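Local coordinates for protein acetyltransferase (Agrobacterium tumefaciens, PDB 2DXQ) that probably transfers acetyl groups from acetyl-CoA to an as yet unidentified acceptor, as a member of the GNAT acetyltransferase family, at residues P62-T67 with R100-H105; L68-N73 with P80-E85; Q24-S29 with I84-T89. One frame throughout, in Å; residues are numbered along the deposited sequence.

Contact 1: residues P62-T67 with R100-H105; sequences PVATAT and RTVVRH. With PO4 (phosphate ion), chain C; PO4 (phosphate ion), chain F.
With CG1 of Val102 between its backbone N and carbonyl carbon (chi1 74°) and CG2 anti to the N, both methyl groups of this helix residue meet the backbone and alanine side chains of strand 62-67. CG1 lies 4.0 Å from Ala64 CB and 3.8 Å from the carbonyl carbon of Thr65. The CG2 branch sits 3.7 Å from the backbone N of Ala66. The two methyls of Val102 thus sit against Ala64 and Ala66, whose CB atoms both point at the helix, and the CB of Ala66 is 4.1 Å from Val102 CG1. Val103 adds a looser flank, its CG2 standing 4.3 Å from Ala66 CB.

The small alanine side chains let the axes of strand and helix approach to 7.3 Å, nearly parallel at 22°. This is the packing of helix 98-112 against the central sheet of the GNAT fold. Thr65 points to the other side of the sheet, where helix 16-26 lies, and its OG1 is hydrogen-bonded to Phe54 O. At the start of the strand, Val63 and Ala64 both face Ala56 in a classic beta bulge.

The N-terminal end of the helix is polar. Arg100 N donates to O3 of one phosphate ion at 2.9 Å, with an N-H...O angle of 160°, while the Arg100 guanidinium has the same oxygen over one face, offset toward its rim. Gly97 N and Gly99 N are also hydrogen-bonded to phosphate here.

Strand and helix are therefore joined by van der Waals contact of methyl groups with alanine side chains and strand backbone, without hydrogen bonds between the two segments, whereas the helix end offers N-H groups to an anion. The phosphate probably comes from the crystallisation liquor, but its position is consistent with the pyrophosphate-binding loop that holds acetyl-CoA in GNAT relatives.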
loop_
_atom_site.group_PDB
_atom_site.type_symbol
_atom_site.label_atom_id
_atom_site.label_comp_id
_atom_site.label_asym_id
_atom_site.label_seq_id
_atom_site.Cartn_x
_atom_site.Cartn_y
_atom_site.Cartn_z
ATOM N N PRO A 62 -2.547 -21.686 11.577
ATOM C CA PRO A 62 -2.700 -20.797 10.428
ATOM C C PRO A 62 -2.415 -21.530 9.111
ATOM O O PRO A 62 -1.355 -22.160 8.954
ATOM C CB PRO A 62 -1.648 -19.694 10.686
ATOM C CG PRO A 62 -1.477 -19.704 12.176
ATOM C CD PRO A 62 -1.569 -21.159 12.554
ATOM N N VAL A 63 -3.366 -21.462 8.184
ATOM C CA VAL A 63 -3.236 -22.125 6.886
ATOM C C VAL A 63 -3.335 -21.154 5.708
ATOM O O VAL A 63 -3.080 -21.534 4.570
ATOM C CB VAL A 63 -4.269 -23.264 6.707
ATOM C CG1 VAL A 63 -3.932 -24.447 7.619
ATOM C CG2 VAL A 63 -5.689 -22.772 7.001
ATOM N N ALA A 64 -3.752 -19.920 5.986
ATOM C CA ALA A 64 -3.692 -18.839 4.983
ATOM C C ALA A 64 -3.573 -17.519 5.700
ATOM O O ALA A 64 -3.949 -17.405 6.871
ATOM C CB ALA A 64 -4.924 -18.825 4.079
ATOM N N THR A 65 -3.079 -16.516 4.991
ATOM C CA THR A 65 -2.966 -15.183 5.578
ATOM C C THR A 65 -3.045 -14.123 4.489
ATOM O O THR A 65 -2.776 -14.397 3.313
ATOM C CB THR A 65 -1.648 -15.028 6.398
ATOM O OG1 THR A 65 -1.620 -13.748 7.054
ATOM C CG2 THR A 65 -0.441 -15.139 5.514
ATOM N N ALA A 66 -3.479 -12.933 4.895
ATOM C CA ALA A 66 -3.424 -11.724 4.061
ATOM C C ALA A 66 -3.302 -10.553 5.018
ATOM O O ALA A 66 -3.915 -10.564 6.099
ATOM C CB ALA A 66 -4.694 -11.594 3.240
ATOM N N THR A 67 -2.551 -9.531 4.608
ATOM C CA THR A 67 -2.386 -8.344 5.438
ATOM C C THR A 67 -3.139 -7.182 4.800
ATOM O O THR A 67 -2.978 -6.906 3.607
ATOM C CB THR A 67 -0.898 -7.988 5.587
ATOM O OG1 THR A 67 -0.197 -9.096 6.185
ATOM C CG2 THR A 67 -0.712 -6.691 6.423
ATOM N N ARG A 100 -9.145 -17.583 -0.402
ATOM C CA ARG A 100 -10.306 -16.771 -0.757
ATOM C C ARG A 100 -10.980 -16.219 0.501
ATOM O O ARG A 100 -11.362 -15.049 0.538
ATOM C CB ARG A 100 -11.289 -17.550 -1.657
ATOM C CG ARG A 100 -12.333 -16.679 -2.422
ATOM C CD ARG A 100 -12.654 -17.290 -3.836
ATOM N NE ARG A 100 -12.461 -18.696 -3.703
ATOM C CZ ARG A 100 -11.697 -19.517 -4.400
ATOM N NH1 ARG A 100 -10.990 -19.207 -5.504
ATOM N NH2 ARG A 100 -11.721 -20.738 -3.954
ATOM N N THR A 101 -11.094 -17.049 1.545
ATOM C CA THR A 101 -11.737 -16.603 2.787
ATOM C C THR A 101 -10.998 -15.400 3.369
ATOM O O THR A 101 -11.605 -14.381 3.715
ATOM C CB THR A 101 -11.803 -17.713 3.844
ATOM O OG1 THR A 101 -12.517 -18.840 3.306
ATOM C CG2 THR A 101 -12.523 -17.204 5.107
ATOM N N VAL A 102 -9.678 -15.522 3.467
ATOM C CA VAL A 102 -8.904 -14.470 4.115
ATOM C C VAL A 102 -8.816 -13.166 3.279
ATOM O O VAL A 102 -8.894 -12.051 3.814
ATOM C CB VAL A 102 -7.546 -15.022 4.605
ATOM C CG1 VAL A 102 -6.570 -15.263 3.458
ATOM C CG2 VAL A 102 -6.951 -14.119 5.646
ATOM N N VAL A 103 -8.703 -13.312 1.967
ATOM C CA VAL A 103 -8.631 -12.124 1.091
ATOM C C VAL A 103 -9.983 -11.427 1.075
ATOM O O VAL A 103 -10.066 -10.194 1.224
ATOM C CB VAL A 103 -8.170 -12.479 -0.338
ATOM C CG1 VAL A 103 -8.265 -11.261 -1.266
ATOM C CG2 VAL A 103 -6.718 -13.051 -0.312
ATOM N N ARG A 104 -11.050 -12.207 0.909
ATOM C CA ARG A 104 -12.398 -11.625 0.885
ATOM C C ARG A 104 -12.729 -10.936 2.234
ATOM O O ARG A 104 -13.321 -9.845 2.250
ATOM C CB ARG A 104 -13.448 -12.666 0.453
ATOM C CG ARG A 104 -13.382 -12.977 -1.039
ATOM C CD ARG A 104 -14.453 -13.949 -1.490
ATOM N NE ARG A 104 -15.754 -13.282 -1.522
ATOM C CZ ARG A 104 -16.327 -12.760 -2.603
ATOM N NH1 ARG A 104 -15.750 -12.843 -3.801
ATOM N NH2 ARG A 104 -17.513 -12.174 -2.483
ATOM N N HIS A 105 -12.282 -11.523 3.342
ATOM C CA HIS A 105 -12.480 -10.915 4.661
ATOM C C HIS A 105 -11.758 -9.576 4.769
ATOM O O HIS A 105 -12.314 -8.591 5.259
ATOM C CB HIS A 105 -12.041 -11.838 5.795
ATOM C CG HIS A 105 -12.342 -11.296 7.157
ATOM N ND1 HIS A 105 -13.608 -11.317 7.706
ATOM C CD2 HIS A 105 -11.537 -10.727 8.087
ATOM C CE1 HIS A 105 -13.569 -10.779 8.915
ATOM N NE2 HIS A 105 -12.323 -10.413 9.172
HETATM P P PO4 C . -7.547 -21.065 -2.048
HETATM O O1 PO4 C . -8.064 -22.428 -2.421
HETATM O O2 PO4 C . -6.863 -20.535 -3.325
HETATM O O3 PO4 C . -8.692 -20.150 -1.714
HETATM O O4 PO4 C . -6.517 -21.125 -0.972
HETATM P P PO4 F . -12.881 -22.966 4.133
HETATM O O1 PO4 F . -12.494 -21.603 4.685
HETATM O O2 PO4 F . -14.183 -23.441 4.757
HETATM O O3 PO4 F . -13.013 -22.879 2.635
HETATM O O4 PO4 F . -11.826 -24.000 4.437
#

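Contact 2: residues L68-N73 with P80-E85; sequences LLIVPN and PYAFIE
Val71 and Tyr81 form one pair of the antiparallel strands 61-71 and 81-88, neighbours in the mixed GNAT sheet. Val71 N donates to Tyr81 O at 2.8 Å, and Leu69 and Phe83 make the next hydrogen-bonded pair, joined by bonds in both directions. Ala82 CA comes within 3.0 Å of Leu69 O.

Close packing surrounds the Tyr81 ring. Its chi1 of 54° places CG between the backbone N and the carbonyl carbon, and Val71 CB stands over one ring face, 4.0 Å from the centroid, in a CH-pi contact. Asn73 meets the ring edge with its amide turned 75° from the ring plane, OD1 being 3.5 Å from Tyr81 CE1 and ND2 hydrogen-bonded to Thr75 OG1. Here Phe83 stacks on Phe83 of the second subunit, so this side of the two strands forms part of the subunit interface.

The other side carries Leu68, Ile70, Ala82 and Ile84; Leu68 CD1 lies 3.8 Å from Ala82 CB, and helix 98-112 packs over Leu68 and Ile84. At the looser Pro80 end, Ile70 and Pro80 are partly exposed and lie side by side. Beyond, a water donates to Pro72 O at 2.9 Å and is hydrogen-bonded to Tyr81 OH at 2.7 Å.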
loop_
_atom_site.group_PDB
_atom_site.type_symbol
_atom_site.label_atom_id
_atom_site.label_comp_id
_atom_site.label_asym_id
_atom_site.label_seq_id
_atom_site.Cartn_x
_atom_site.Cartn_y
_atom_site.Cartn_z
ATOM N N LEU A 68 -3.953 -6.512 5.609
ATOM C CA LEU A 68 -4.720 -5.364 5.162
ATOM C C LEU A 68 -4.051 -4.095 5.658
ATOM O O LEU A 68 -3.707 -3.996 6.836
ATOM C CB LEU A 68 -6.144 -5.433 5.713
ATOM C CG LEU A 68 -7.070 -4.262 5.402
ATOM C CD1 LEU A 68 -7.314 -4.114 3.885
ATOM C CD2 LEU A 68 -8.388 -4.496 6.163
ATOM N N LEU A 69 -3.895 -3.128 4.758
ATOM C CA LEU A 69 -3.317 -1.828 5.112
ATOM C C LEU A 69 -4.351 -0.763 4.769
ATOM O O LEU A 69 -4.639 -0.524 3.600
ATOM C CB LEU A 69 -2.024 -1.575 4.324
ATOM C CG LEU A 69 -0.999 -2.716 4.262
ATOM C CD1 LEU A 69 0.088 -2.401 3.242
ATOM C CD2 LEU A 69 -0.391 -2.948 5.651
ATOM N N ILE A 70 -4.921 -0.138 5.787
ATOM C CA ILE A 70 -5.910 0.927 5.575
ATOM C C ILE A 70 -5.199 2.255 5.782
ATOM O O ILE A 70 -4.500 2.437 6.786
ATOM C CB ILE A 70 -7.115 0.816 6.542
ATOM C CG1 ILE A 70 -7.892 -0.485 6.279
ATOM C CG2 ILE A 70 -8.047 2.031 6.369
ATOM C CD1 ILE A 70 -8.952 -0.827 7.375
ATOM N N VAL A 71 -5.389 3.168 4.833
ATOM C CA VAL A 71 -4.571 4.392 4.752
ATOM C C VAL A 71 -5.470 5.632 4.792
ATOM O O VAL A 71 -6.398 5.736 3.997
ATOM C CB VAL A 71 -3.758 4.420 3.429
ATOM C CG1 VAL A 71 -2.732 5.576 3.452
ATOM C CG2 VAL A 71 -3.043 3.076 3.169
ATOM N N PRO A 72 -5.178 6.593 5.693
ATOM C CA PRO A 72 -5.950 7.834 5.705
ATOM C C PRO A 72 -5.658 8.660 4.442
ATOM O O PRO A 72 -4.519 8.621 3.929
ATOM C CB PRO A 72 -5.436 8.559 6.959
ATOM C CG PRO A 72 -4.089 8.017 7.196
ATOM C CD PRO A 72 -4.099 6.592 6.694
ATOM N N ASN A 73 -6.665 9.409 3.979
ATOM C CA ASN A 73 -6.660 10.003 2.640
ATOM C C ASN A 73 -7.628 11.186 2.516
ATOM O O ASN A 73 -8.727 11.143 3.056
ATOM C CB ASN A 73 -7.029 8.925 1.618
ATOM C CG ASN A 73 -7.027 9.427 0.198
ATOM O OD1 ASN A 73 -6.017 9.924 -0.308
ATOM N ND2 ASN A 73 -8.163 9.290 -0.465
ATOM N N PRO A 80 -10.694 6.755 3.135
ATOM C CA PRO A 80 -9.437 6.012 3.122
ATOM C C PRO A 80 -9.378 5.054 1.929
ATOM O O PRO A 80 -10.387 4.815 1.254
ATOM C CB PRO A 80 -9.461 5.253 4.462
ATOM C CG PRO A 80 -10.937 5.075 4.751
ATOM C CD PRO A 80 -11.560 6.354 4.263
ATOM N N TYR A 81 -8.190 4.541 1.638
ATOM C CA TYR A 81 -8.085 3.461 0.666
ATOM C C TYR A 81 -7.242 2.372 1.304
ATOM O O TYR A 81 -6.616 2.578 2.356
ATOM C CB TYR A 81 -7.480 3.934 -0.671
ATOM C CG TYR A 81 -6.156 4.624 -0.494
ATOM C CD1 TYR A 81 -6.093 6.013 -0.371
ATOM C CD2 TYR A 81 -4.970 3.897 -0.454
ATOM C CE1 TYR A 81 -4.878 6.660 -0.182
ATOM C CE2 TYR A 81 -3.744 4.530 -0.254
ATOM C CZ TYR A 81 -3.708 5.914 -0.123
ATOM O OH TYR A 81 -2.501 6.543 0.044
ATOM N N ALA A 82 -7.191 1.210 0.667
ATOM C CA ALA A 82 -6.485 0.100 1.284
ATOM C C ALA A 82 -5.665 -0.671 0.275
ATOM O O ALA A 82 -5.985 -0.674 -0.917
ATOM C CB ALA A 82 -7.479 -0.838 1.962
ATOM N N PHE A 83 -4.615 -1.322 0.770
ATOM C CA PHE A 83 -3.886 -2.336 0.008
ATOM C C PHE A 83 -4.008 -3.668 0.723
ATOM O O PHE A 83 -4.146 -3.723 1.963
ATOM C CB PHE A 83 -2.400 -2.016 -0.033
ATOM C CG PHE A 83 -2.061 -0.758 -0.775
ATOM C CD1 PHE A 83 -1.871 -0.785 -2.145
ATOM C CD2 PHE A 83 -1.912 0.438 -0.090
ATOM C CE1 PHE A 83 -1.548 0.383 -2.840
ATOM C CE2 PHE A 83 -1.571 1.611 -0.770
ATOM C CZ PHE A 83 -1.388 1.579 -2.147
ATOM N N ILE A 84 -3.896 -4.741 -0.045
ATOM C CA ILE A 84 -3.749 -6.079 0.543
ATOM C C ILE A 84 -2.411 -6.669 0.124
ATOM O O ILE A 84 -2.051 -6.624 -1.065
ATOM C CB ILE A 84 -4.936 -6.999 0.180
ATOM C CG1 ILE A 84 -6.200 -6.503 0.904
ATOM C CG2 ILE A 84 -4.644 -8.460 0.578
ATOM C CD1 ILE A 84 -7.461 -7.265 0.518
ATOM N N GLU A 85 -1.666 -7.187 1.099
ATOM C CA GLU A 85 -0.311 -7.668 0.853
ATOM C C GLU A 85 -0.043 -9.018 1.499
ATOM O O GLU A 85 -0.797 -9.473 2.354
ATOM C CB GLU A 85 0.713 -6.651 1.378
ATOM C CG GLU A 85 1.170 -5.640 0.301
ATOM C CD GLU A 85 1.934 -6.314 -0.823
ATOM O OE1 GLU A 85 2.316 -7.499 -0.662
ATOM O OE2 GLU A 85 2.134 -5.679 -1.883
HETATM O O HOH W 1 -2.880 8.772 1.565
#

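Contact 3: residues Q24-S29 with I84-T89; sequences QVLNPS and IENVVT. With PO4 (phosphate ion), chain E.
Where the C-terminal end of helix 16-26 meets the last part of strand 81-88 in the GNAT fold, Leu26 CD2 approaches the side-chain amide of Asn86 from beyond its edge, tilted out of its plane and 3.8 Å from OD1. A water tilted out of that plane toward the same side donates to OD1 and accepts from Asn27 ND2, bridging the segments, while at the opposite end of the amide Asn86 ND2 is hydrogen-bonded to Asn73 OD1 of the second subunit. The carboxylate of Glu85 takes the backbone N of Asn86 on the anti side of OE1, 23° out of its plane.

Asn86 has a positive phi (47°), consistent with the bulge that commonly interrupts this strand in the family. Past it the contact is made by methyl and methylene groups, on Val88 and on the carbonyls of Val87 and Thr89: Leu26 CB faces Val88 CB at 4.0 Å, Leu26 CD1 touches Val87 O at 3.7 Å, and Val25 CG1 lies 3.7 Å from Thr89 O.

After the helix the chain meets a phosphate ion, probably from the crystallisation liquor, which Arg76 of the second subunit also binds. Its O2 is gripped twice by Ser29, from N at 2.8 Å and from OG at 2.6 Å.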
loop_
_atom_site.group_PDB
_atom_site.type_symbol
_atom_site.label_atom_id
_atom_site.label_comp_id
_atom_site.label_asym_id
_atom_site.label_seq_id
_atom_site.Cartn_x
_atom_site.Cartn_y
_atom_site.Cartn_z
ATOM N N GLN A 24 7.529 -18.359 4.860
ATOM C CA GLN A 24 8.542 -19.240 4.277
ATOM C C GLN A 24 8.006 -20.001 3.060
ATOM O O GLN A 24 8.741 -20.233 2.088
ATOM C CB GLN A 24 9.123 -20.168 5.355
ATOM C CG GLN A 24 10.052 -19.362 6.289
ATOM C CD GLN A 24 10.184 -19.901 7.702
ATOM O OE1 GLN A 24 9.967 -21.091 7.951
ATOM N NE2 GLN A 24 10.573 -19.017 8.646
ATOM N N VAL A 25 6.724 -20.363 3.102
ATOM C CA VAL A 25 6.038 -20.931 1.926
ATOM C C VAL A 25 5.961 -19.921 0.789
ATOM O O VAL A 25 6.255 -20.249 -0.379
ATOM C CB VAL A 25 4.615 -21.456 2.288
ATOM C CG1 VAL A 25 3.819 -21.824 1.024
ATOM C CG2 VAL A 25 4.725 -22.653 3.228
ATOM N N LEU A 26 5.569 -18.697 1.133
ATOM C CA LEU A 26 5.463 -17.606 0.176
ATOM C C LEU A 26 6.777 -17.425 -0.591
ATOM O O LEU A 26 6.779 -17.435 -1.828
ATOM C CB LEU A 26 5.047 -16.308 0.873
ATOM C CG LEU A 26 4.859 -15.043 0.019
ATOM C CD1 LEU A 26 3.806 -15.290 -1.064
ATOM C CD2 LEU A 26 4.470 -13.865 0.916
ATOM N N ASN A 27 7.876 -17.276 0.156
ATOM C CA ASN A 27 9.188 -17.002 -0.422
ATOM C C ASN A 27 10.198 -18.048 0.053
ATOM O O ASN A 27 10.905 -17.823 1.037
ATOM C CB ASN A 27 9.671 -15.592 -0.036
ATOM C CG ASN A 27 8.718 -14.470 -0.470
ATOM O OD1 ASN A 27 8.117 -14.505 -1.539
ATOM N ND2 ASN A 27 8.609 -13.452 0.362
ATOM N N PRO A 28 10.263 -19.211 -0.628
ATOM C CA PRO A 28 11.155 -20.294 -0.168
ATOM C C PRO A 28 12.655 -19.961 -0.098
ATOM O O PRO A 28 13.392 -20.652 0.605
ATOM C CB PRO A 28 10.880 -21.446 -1.149
ATOM C CG PRO A 28 10.150 -20.852 -2.297
ATOM C CD PRO A 28 9.485 -19.590 -1.829
ATOM N N SER A 29 13.094 -18.915 -0.793
ATOM C CA SER A 29 14.510 -18.519 -0.752
ATOM C C SER A 29 14.813 -17.490 0.357
ATOM O O SER A 29 15.981 -17.143 0.602
ATOM C CB SER A 29 14.960 -18.013 -2.119
ATOM O OG SER A 29 14.471 -16.707 -2.356
ATOM N N ILE A 84 -3.896 -4.741 -0.045
ATOM C CA ILE A 84 -3.749 -6.079 0.543
ATOM C C ILE A 84 -2.411 -6.669 0.124
ATOM O O ILE A 84 -2.051 -6.624 -1.065
ATOM C CB ILE A 84 -4.936 -6.999 0.180
ATOM C CG1 ILE A 84 -6.200 -6.503 0.904
ATOM C CG2 ILE A 84 -4.644 -8.460 0.578
ATOM C CD1 ILE A 84 -7.461 -7.265 0.518
ATOM N N GLU A 85 -1.666 -7.187 1.099
ATOM C CA GLU A 85 -0.311 -7.668 0.853
ATOM C C GLU A 85 -0.043 -9.018 1.499
ATOM O O GLU A 85 -0.797 -9.473 2.354
ATOM C CB GLU A 85 0.713 -6.651 1.378
ATOM C CG GLU A 85 1.170 -5.640 0.301
ATOM C CD GLU A 85 1.934 -6.314 -0.823
ATOM O OE1 GLU A 85 2.316 -7.499 -0.662
ATOM O OE2 GLU A 85 2.134 -5.679 -1.883
ATOM N N ASN A 86 1.044 -9.645 1.059
ATOM C CA ASN A 86 1.540 -10.905 1.606
ATOM C C ASN A 86 0.468 -11.971 1.785
ATOM O O ASN A 86 0.276 -12.536 2.873
ATOM C CB ASN A 86 2.360 -10.683 2.863
ATOM C CG ASN A 86 3.637 -9.917 2.574
ATOM O OD1 ASN A 86 4.258 -10.103 1.517
ATOM N ND2 ASN A 86 4.019 -9.045 3.486
ATOM N N VAL A 87 -0.214 -12.240 0.683
ATOM C CA VAL A 87 -1.229 -13.284 0.679
ATOM C C VAL A 87 -0.552 -14.632 0.438
ATOM O O VAL A 87 0.191 -14.795 -0.539
ATOM C CB VAL A 87 -2.245 -13.014 -0.442
ATOM C CG1 VAL A 87 -3.223 -14.151 -0.550
ATOM C CG2 VAL A 87 -2.973 -11.698 -0.175
ATOM N N VAL A 88 -0.815 -15.601 1.316
ATOM C CA VAL A 88 -0.265 -16.930 1.106
ATOM C C VAL A 88 -1.217 -18.021 1.510
ATOM O O VAL A 88 -1.965 -17.887 2.475
ATOM C CB VAL A 88 1.179 -17.121 1.705
ATOM C CG1 VAL A 88 1.380 -16.417 3.000
ATOM C CG2 VAL A 88 1.612 -18.588 1.783
ATOM N N THR A 89 -1.176 -19.081 0.708
ATOM C CA THR A 89 -1.890 -20.303 0.938
ATOM C C THR A 89 -0.897 -21.450 0.750
ATOM O O THR A 89 0.246 -21.256 0.349
ATOM C CB THR A 89 -3.028 -20.488 -0.101
ATOM O OG1 THR A 89 -2.492 -20.502 -1.441
ATOM C CG2 THR A 89 -4.032 -19.378 0.004
HETATM P P PO4 E . 11.522 -16.609 -3.682
HETATM O O1 PO4 E . 12.377 -17.505 -4.550
HETATM O O2 PO4 E . 11.872 -16.838 -2.236
HETATM O O3 PO4 E . 11.767 -15.167 -4.050
HETATM O O4 PO4 E . 10.066 -16.929 -3.913
HETATM O O HOH W 2 7.045 -10.855 0.212
#

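From the N terminus, helix 16-26 supplies the first half of contact 3 and opens its long loop. Strand 61-71 then begins contact 1 with 62-67 and contact 2 with 68-73. Contact 2 closes first, after the short helix 75-78, when the chain returns along strand 81-88; contact 3 closes on the end of that same strand, sharing Ile84 and Glu85 with contact 2. Contact 1 closes last, at helix 98-112. Contact 2 therefore nests within contact 1, whereas contacts 1 and 3 cross. Together they fix helices to both faces of the strand pair 61-71 and 81-88, with contacts 2 and 3 also meeting the second subunit.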